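Local coordinates for core protein VP7 (Bluetongue virus, PDB 1BVP) that assembles into trimers that form 260 capsomers on the VP3 scaffold of the viral core and probably binds host cell-surface receptors, at residues M30-I35 / P100-A105; T44-T49 / R58-F63; M158-L163 / N240-I245. One frame throughout, in Å; residues are numbered along the deposited sequence.

Contact 1 of 3, residues M30-I35 / P100-A105; sequences MEILGI and PFTTEA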
# COMPACT_ATOMS: atom_id res chain seq x y z
N MET A 30 1.24 7.19 33.36
CA MET A 30 1.03 6.81 34.75
C MET A 30 -0.38 7.09 35.22
O MET A 30 -0.94 6.33 36.00
CB MET A 30 2.04 7.50 35.65
CG MET A 30 3.41 6.89 35.65
SD MET A 30 4.40 7.96 36.73
CE MET A 30 5.52 6.70 37.67
N GLU A 31 -0.96 8.18 34.76
CA GLU A 31 -2.32 8.52 35.14
C GLU A 31 -3.30 7.43 34.69
O GLU A 31 -4.15 7.01 35.46
CB GLU A 31 -2.67 9.84 34.52
CG GLU A 31 -4.09 10.24 34.70
CD GLU A 31 -4.47 11.39 33.78
OE1 GLU A 31 -3.53 12.08 33.28
OE2 GLU A 31 -5.68 11.60 33.54
N ILE A 32 -3.11 6.94 33.47
CA ILE A 32 -3.94 5.90 32.87
C ILE A 32 -3.72 4.51 33.50
O ILE A 32 -4.69 3.82 33.86
CB ILE A 32 -3.63 5.80 31.34
CG1 ILE A 32 -4.13 7.05 30.61
CG2 ILE A 32 -4.23 4.54 30.72
CD1 ILE A 32 -3.41 7.26 29.29
N LEU A 33 -2.45 4.08 33.57
CA LEU A 33 -2.13 2.79 34.15
C LEU A 33 -2.59 2.71 35.57
O LEU A 33 -3.07 1.67 36.02
CB LEU A 33 -0.63 2.51 34.10
CG LEU A 33 -0.12 2.21 32.70
CD1 LEU A 33 1.29 1.68 32.77
CD2 LEU A 33 -1.04 1.20 32.04
N GLY A 34 -2.44 3.81 36.29
CA GLY A 34 -2.85 3.87 37.67
C GLY A 34 -4.31 3.51 37.83
O GLY A 34 -4.64 2.55 38.53
N ILE A 35 -5.17 4.26 37.16
CA ILE A 35 -6.61 4.00 37.23
C ILE A 35 -7.02 2.63 36.72
O ILE A 35 -7.82 1.91 37.34
CB ILE A 35 -7.37 5.02 36.39
CG1 ILE A 35 -6.76 6.39 36.64
CG2 ILE A 35 -8.85 5.02 36.79
CD1 ILE A 35 -7.44 7.51 35.94
N PRO A 100 -9.61 6.81 31.36
CA PRO A 100 -9.60 7.63 30.14
C PRO A 100 -8.98 6.91 28.92
O PRO A 100 -8.26 5.91 29.05
CB PRO A 100 -8.78 8.85 30.58
CG PRO A 100 -7.73 8.20 31.47
CD PRO A 100 -8.45 7.08 32.23
N PHE A 101 -9.36 7.34 27.72
CA PHE A 101 -8.78 6.79 26.50
C PHE A 101 -8.11 7.96 25.77
O PHE A 101 -8.47 9.13 25.98
CB PHE A 101 -9.82 6.09 25.63
CG PHE A 101 -11.06 6.91 25.35
CD1 PHE A 101 -11.05 7.88 24.35
CD2 PHE A 101 -12.22 6.69 26.07
CE1 PHE A 101 -12.22 8.63 24.08
CE2 PHE A 101 -13.38 7.42 25.81
CZ PHE A 101 -13.38 8.40 24.81
N THR A 102 -7.07 7.68 25.00
CA THR A 102 -6.37 8.73 24.30
C THR A 102 -7.05 9.18 22.98
O THR A 102 -7.85 8.46 22.39
CB THR A 102 -4.97 8.28 23.94
OG1 THR A 102 -5.05 7.08 23.15
CG2 THR A 102 -4.16 8.01 25.18
N THR A 103 -6.68 10.37 22.53
CA THR A 103 -7.15 10.91 21.26
C THR A 103 -6.83 9.92 20.11
O THR A 103 -7.70 9.67 19.27
CB THR A 103 -6.47 12.28 21.00
OG1 THR A 103 -7.04 13.26 21.87
CG2 THR A 103 -6.68 12.73 19.60
N GLU A 104 -5.63 9.32 20.10
CA GLU A 104 -5.23 8.34 19.08
C GLU A 104 -6.18 7.15 19.09
O GLU A 104 -6.79 6.83 18.08
CB GLU A 104 -3.83 7.80 19.34
CG GLU A 104 -2.69 8.81 19.25
CD GLU A 104 -2.83 10.03 20.21
OE1 GLU A 104 -3.12 9.87 21.44
OE2 GLU A 104 -2.62 11.18 19.72
N ALA A 105 -6.36 6.53 20.25
CA ALA A 105 -7.23 5.38 20.29
C ALA A 105 -8.67 5.73 19.87
O ALA A 105 -9.31 5.00 19.13
CB ALA A 105 -7.21 4.77 21.67
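The pyrrolidine ring of Pro100 leans on one side of helix 27-44, meeting two isoleucines one helical turn apart. Both isoleucines hold CG1 anti to the carbonyl carbon, beside the backbone N, and both continue nearly straight to CD1, but they present different atoms to the ring. Ile32 offers the middle of its long branch: its CG1 lies 3.9 Å from Pro100 CG. Ile35 (chi2 -177°) offers the tip, with its CD1 3.9 Å from Pro100 CD. Each chain crosses the ring obliquely, and the CB of Pro100 points toward the helix. No hydrogen bond joins the two segments; this is packing within the helical domain of VP7, where helix 27-44 meets the loop leading into helix 103-116. Beyond CG1, the end of Ile32 (chi2 158°) reaches along the loop, placing CD1 4.2 Å from the methyl CG2 of Thr102. That threonine occupies the N-cap of helix 103-116: its OG1 accepts from Ala105 N at 3.2 Å, with an N-H...O angle of 166°. The same side chain is thus divided in use, hydroxyl to the helix end and methyl to Ile32. Helix 2-15 lies beside both segments, taking Leu33 on Ala14 and Phe101 on Thr3 and Thr10. The trimer closes over the loop as well, for Val24 of a second subunit packs on Pro100 and Glu26 of that subunit on Thr102.

Contact 2 of 3, residues T44-T49 / R58-F63; sequences TLRGVT and RNEMFF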
# COMPACT_ATOMS: atom_id res chain seq x y z
N THR A 44 -11.02 -8.13 39.64
CA THR A 44 -10.40 -9.38 39.23
C THR A 44 -9.66 -10.14 40.31
O THR A 44 -9.52 -11.36 40.22
CB THR A 44 -9.42 -8.99 38.09
OG1 THR A 44 -10.08 -9.13 36.84
CG2 THR A 44 -8.11 -9.71 38.14
N LEU A 45 -9.10 -9.40 41.25
CA LEU A 45 -8.33 -9.95 42.36
C LEU A 45 -6.96 -10.38 41.93
O LEU A 45 -6.35 -11.27 42.53
CB LEU A 45 -9.06 -11.09 43.06
CG LEU A 45 -10.18 -10.76 44.07
CD1 LEU A 45 -10.81 -9.38 43.84
CD2 LEU A 45 -11.23 -11.87 43.97
N ARG A 46 -6.48 -9.81 40.84
CA ARG A 46 -5.13 -10.14 40.42
C ARG A 46 -4.24 -9.05 41.03
O ARG A 46 -4.74 -8.12 41.69
CB ARG A 46 -5.05 -10.25 38.91
CG ARG A 46 -5.47 -11.64 38.48
CD ARG A 46 -4.46 -12.24 37.52
NE ARG A 46 -4.68 -11.79 36.14
CZ ARG A 46 -4.94 -12.60 35.11
NH1 ARG A 46 -4.98 -13.93 35.26
NH2 ARG A 46 -5.29 -12.09 33.93
N GLY A 47 -2.92 -9.16 40.90
CA GLY A 47 -2.10 -8.15 41.53
C GLY A 47 -1.09 -7.60 40.57
O GLY A 47 0.13 -7.78 40.72
N VAL A 48 -1.60 -6.92 39.56
CA VAL A 48 -0.75 -6.35 38.54
C VAL A 48 -0.01 -5.13 39.16
O VAL A 48 -0.61 -4.38 39.89
CB VAL A 48 -1.63 -5.92 37.34
CG1 VAL A 48 -0.82 -5.31 36.25
CG2 VAL A 48 -2.39 -7.12 36.83
N THR A 49 1.29 -4.98 38.90
CA THR A 49 2.07 -3.85 39.40
C THR A 49 2.16 -2.86 38.24
O THR A 49 2.14 -3.29 37.11
CB THR A 49 3.53 -4.22 39.59
OG1 THR A 49 3.59 -5.41 40.33
CG2 THR A 49 4.28 -3.14 40.37
N ARG A 58 5.58 -9.56 34.84
CA ARG A 58 5.40 -9.33 33.42
C ARG A 58 4.25 -10.19 32.89
O ARG A 58 3.35 -9.69 32.23
CB ARG A 58 6.70 -9.57 32.68
CG ARG A 58 7.69 -8.46 32.92
CD ARG A 58 8.91 -8.56 32.05
NE ARG A 58 9.88 -9.55 32.53
CZ ARG A 58 10.19 -10.68 31.90
NH1 ARG A 58 9.60 -11.00 30.76
NH2 ARG A 58 11.12 -11.46 32.38
N ASN A 59 4.23 -11.46 33.28
CA ASN A 59 3.16 -12.35 32.86
C ASN A 59 1.82 -11.80 33.31
O ASN A 59 0.85 -11.71 32.54
CB ASN A 59 3.34 -13.72 33.47
CG ASN A 59 4.41 -14.53 32.78
OD1 ASN A 59 4.90 -14.18 31.71
ND2 ASN A 59 4.77 -15.62 33.39
N GLU A 60 1.78 -11.39 34.56
CA GLU A 60 0.56 -10.87 35.15
C GLU A 60 0.05 -9.63 34.40
O GLU A 60 -1.16 -9.50 34.15
CB GLU A 60 0.83 -10.58 36.63
CG GLU A 60 -0.38 -10.35 37.46
CD GLU A 60 -0.87 -11.61 38.12
OE1 GLU A 60 -0.59 -12.72 37.58
OE2 GLU A 60 -1.56 -11.44 39.18
N MET A 61 0.95 -8.73 34.00
CA MET A 61 0.54 -7.54 33.26
C MET A 61 0.07 -7.94 31.87
O MET A 61 -0.93 -7.42 31.36
CB MET A 61 1.66 -6.53 33.13
CG MET A 61 1.19 -5.28 32.41
SD MET A 61 2.42 -3.98 32.34
CE MET A 61 1.78 -3.02 33.67
N PHE A 62 0.81 -8.87 31.25
CA PHE A 62 0.44 -9.36 29.94
C PHE A 62 -0.95 -10.00 29.99
O PHE A 62 -1.77 -9.79 29.09
CB PHE A 62 1.44 -10.37 29.40
CG PHE A 62 1.06 -10.87 28.04
CD1 PHE A 62 1.19 -10.04 26.92
CD2 PHE A 62 0.46 -12.11 27.89
CE1 PHE A 62 0.70 -10.44 25.68
CE2 PHE A 62 -0.03 -12.53 26.65
CZ PHE A 62 0.09 -11.69 25.54
N PHE A 63 -1.22 -10.77 31.05
CA PHE A 63 -2.53 -11.39 31.17
C PHE A 63 -3.62 -10.36 31.29
O PHE A 63 -4.73 -10.58 30.82
CB PHE A 63 -2.59 -12.33 32.34
CG PHE A 63 -1.70 -13.53 32.19
CD1 PHE A 63 -1.34 -14.01 30.93
CD2 PHE A 63 -1.21 -14.19 33.32
CE1 PHE A 63 -0.52 -15.12 30.80
CE2 PHE A 63 -0.39 -15.30 33.20
CZ PHE A 63 -0.04 -15.77 31.95
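Arg46 NH2 is gripped by two partners, a salt bridge to Asp67 OD2 and a hydrogen bond to Tyr40 OH. To get there the side chain leaves with CG anti to the carbonyl carbon, bends at chi2 (-131°) and again at chi3, and lays one face of its guanidinium over the start of Phe63. Its CZ stands 3.6 Å from Phe63 CB, while the guanidinium and phenyl planes are inclined by 41°. Glu60 takes no part in that grip: Arg46 NE and Glu60 OE2 are 4.4 Å apart, beyond a salt bridge, though the opposite charges may still attract. The carboxylate instead holds the backbone. With CG anti to its backbone N and a bend at chi2, Glu60 turns OE2 to Gly47 N, which donates at 3.2 Å along an almost straight bond (176°) to the anti lone pair. This is a helix-loop-helix connection: Leu45, with positive phi, is the first residue past the end of helix 27-44, and the loop then runs beside helix 55-73. Val48 sets its two methyls against adjoining residues on one side of that helix. CG2 lies 3.9 Å from Glu60 CG, and CG1 lies 4.2 Å from Met61 CB. Tyr40 and Ile37 of helix 27-44 back the valine. Met61, extended as far as SD and bent at chi3, brings CE 3.5 Å from Thr49 O.

Contact 3 of 3, residues M158-L163 / N240-I245; sequences MIQVSL and NAMVQI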
# COMPACT_ATOMS: atom_id res chain seq x y z
N MET A 158 -7.91 -8.67 -19.91
CA MET A 158 -7.94 -8.33 -21.32
C MET A 158 -8.92 -9.04 -22.23
O MET A 158 -9.24 -10.23 -22.03
CB MET A 158 -6.54 -8.63 -21.83
CG MET A 158 -6.16 -7.92 -23.03
SD MET A 158 -4.78 -6.92 -22.63
CE MET A 158 -5.37 -5.57 -23.39
N ILE A 159 -9.41 -8.31 -23.22
CA ILE A 159 -10.27 -8.91 -24.25
C ILE A 159 -9.74 -8.42 -25.60
O ILE A 159 -9.01 -7.40 -25.69
CB ILE A 159 -11.77 -8.53 -24.14
CG1 ILE A 159 -12.01 -7.10 -24.60
CG2 ILE A 159 -12.31 -8.80 -22.75
CD1 ILE A 159 -13.41 -6.89 -25.08
N GLN A 160 -10.05 -9.18 -26.65
CA GLN A 160 -9.66 -8.82 -28.03
C GLN A 160 -10.90 -9.06 -28.84
O GLN A 160 -11.74 -9.89 -28.47
CB GLN A 160 -8.50 -9.65 -28.58
CG GLN A 160 -8.73 -11.14 -28.53
CD GLN A 160 -7.46 -11.93 -28.69
OE1 GLN A 160 -6.37 -11.39 -28.69
NE2 GLN A 160 -7.60 -13.24 -28.81
N VAL A 161 -11.07 -8.21 -29.85
CA VAL A 161 -12.23 -8.27 -30.74
C VAL A 161 -11.71 -8.43 -32.17
O VAL A 161 -10.77 -7.71 -32.58
CB VAL A 161 -13.03 -6.93 -30.68
CG1 VAL A 161 -14.39 -7.09 -31.28
CG2 VAL A 161 -13.14 -6.44 -29.28
N SER A 162 -12.29 -9.40 -32.89
CA SER A 162 -11.97 -9.66 -34.31
C SER A 162 -13.08 -9.00 -35.11
O SER A 162 -14.27 -9.24 -34.85
CB SER A 162 -12.01 -11.15 -34.64
OG SER A 162 -11.11 -11.91 -33.87
N LEU A 163 -12.72 -8.17 -36.07
CA LEU A 163 -13.73 -7.50 -36.91
C LEU A 163 -13.55 -7.86 -38.41
O LEU A 163 -12.43 -7.75 -38.96
CB LEU A 163 -13.59 -5.97 -36.82
CG LEU A 163 -13.76 -5.02 -35.63
CD1 LEU A 163 -15.20 -5.00 -35.19
CD2 LEU A 163 -12.83 -5.41 -34.52
N ASN A 240 -9.55 -7.50 -42.56
CA ASN A 240 -9.88 -7.91 -41.19
C ASN A 240 -9.06 -7.05 -40.21
O ASN A 240 -7.93 -6.61 -40.53
CB ASN A 240 -9.52 -9.36 -40.92
CG ASN A 240 -10.03 -10.28 -41.95
OD1 ASN A 240 -9.28 -10.66 -42.84
ND2 ASN A 240 -11.29 -10.65 -41.87
N ALA A 241 -9.63 -6.85 -39.03
CA ALA A 241 -8.99 -6.06 -37.99
C ALA A 241 -9.15 -6.72 -36.63
O ALA A 241 -10.06 -7.53 -36.41
CB ALA A 241 -9.59 -4.66 -37.96
N MET A 242 -8.21 -6.41 -35.74
CA MET A 242 -8.25 -6.89 -34.36
C MET A 242 -7.93 -5.76 -33.39
O MET A 242 -7.01 -4.96 -33.65
CB MET A 242 -7.29 -8.04 -34.13
CG MET A 242 -7.90 -9.33 -34.49
SD MET A 242 -6.93 -10.69 -33.94
CE MET A 242 -7.91 -11.17 -32.44
N VAL A 243 -8.72 -5.62 -32.33
CA VAL A 243 -8.39 -4.59 -31.33
C VAL A 243 -8.32 -5.25 -29.97
O VAL A 243 -9.01 -6.27 -29.76
CB VAL A 243 -9.43 -3.43 -31.27
CG1 VAL A 243 -9.63 -2.83 -32.63
CG2 VAL A 243 -10.73 -3.89 -30.69
N GLN A 244 -7.39 -4.79 -29.12
CA GLN A 244 -7.37 -5.30 -27.73
C GLN A 244 -7.91 -4.22 -26.84
O GLN A 244 -7.75 -3.02 -27.11
CB GLN A 244 -6.02 -5.75 -27.22
CG GLN A 244 -5.14 -4.71 -26.68
CD GLN A 244 -3.88 -5.32 -26.10
OE1 GLN A 244 -3.78 -6.53 -26.03
NE2 GLN A 244 -2.91 -4.48 -25.70
N ILE A 245 -8.70 -4.64 -25.86
CA ILE A 245 -9.26 -3.71 -24.89
C ILE A 245 -8.85 -4.21 -23.53
O ILE A 245 -9.15 -5.35 -23.14
CB ILE A 245 -10.76 -3.63 -24.96
CG1 ILE A 245 -11.18 -3.05 -26.32
CG2 ILE A 245 -11.25 -2.74 -23.85
CD1 ILE A 245 -12.69 -3.13 -26.56
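Six backbone hydrogen bonds lace strand 158-163 to the start of strand 241-252, three residues of each strand both giving and accepting. Leu163 N donates to Ala241 O at 2.8 Å, almost straight (175°), though it stands above the carbonyl plane. Ala241 N answers to Leu163 O at 2.9 Å, this time in the carbonyl plane. In the middle pair, Val161 N approaches Val243 O at 2.8 Å, nearly along the C=O axis, and Ile159 and Ile245 repeat the two-way exchange. The strands run antiparallel, their directions 162° apart. Ile159, Val161, Leu163, Ala241, Val243 and Ile245 all project to one face. There Val161 and Val243 lie side by side with their CG2 methyls 3.8 Å apart, the Val243 methyl standing between its backbone N and carbonyl carbon. Ile159 CG1 likewise rests 3.7 Å from Ile245 CB, and the two side chains point the same way. These strands belong to an antiparallel sheet of the beta-sandwich domain, the outer part of VP7; strand 149-155 flanks 158-163 and strand 183-195 flanks 241-252. The other face carries Gln160, Ser162, Met242 and Gln244. Met242 is extended to SD, then bends at chi3 (102°) so that CE comes 3.6 Å from Ser162 OG and 3.9 Å from Gln160 CD. Gln160 has CG in the crowded position between N and the carbonyl carbon and runs straight on. Its amide is fixed from outside, OE1 by Gly139 N and NE2 by Gln137 O, and Ser162 OG bonds Phe142 O; this second shell sets the polar groups against which the methionine methyl packs. Beyond them, Ile191 and Phe194 of strand 183-195 press on Met242.

From the N terminus, helix 27-44 opens contact 1 at 30-35. Its end leads into 44-49, which opens contact 2 and is met nine residues on by 58-63, so this short loop closes first. Contact 1 closes only at 100-105, and the span it encloses holds the whole of contact 2. In the helical domain, contact 1 ties helix 27-44 to the lead-in of helix 103-116, and contact 2 ties the loop after helix 27-44 to helix 55-73; their centres are 18 Å apart. Contact 3 follows in series in the beta domain, its loop of 76 residues containing strands and no helix, its centre about 62 Å from that of contact 1.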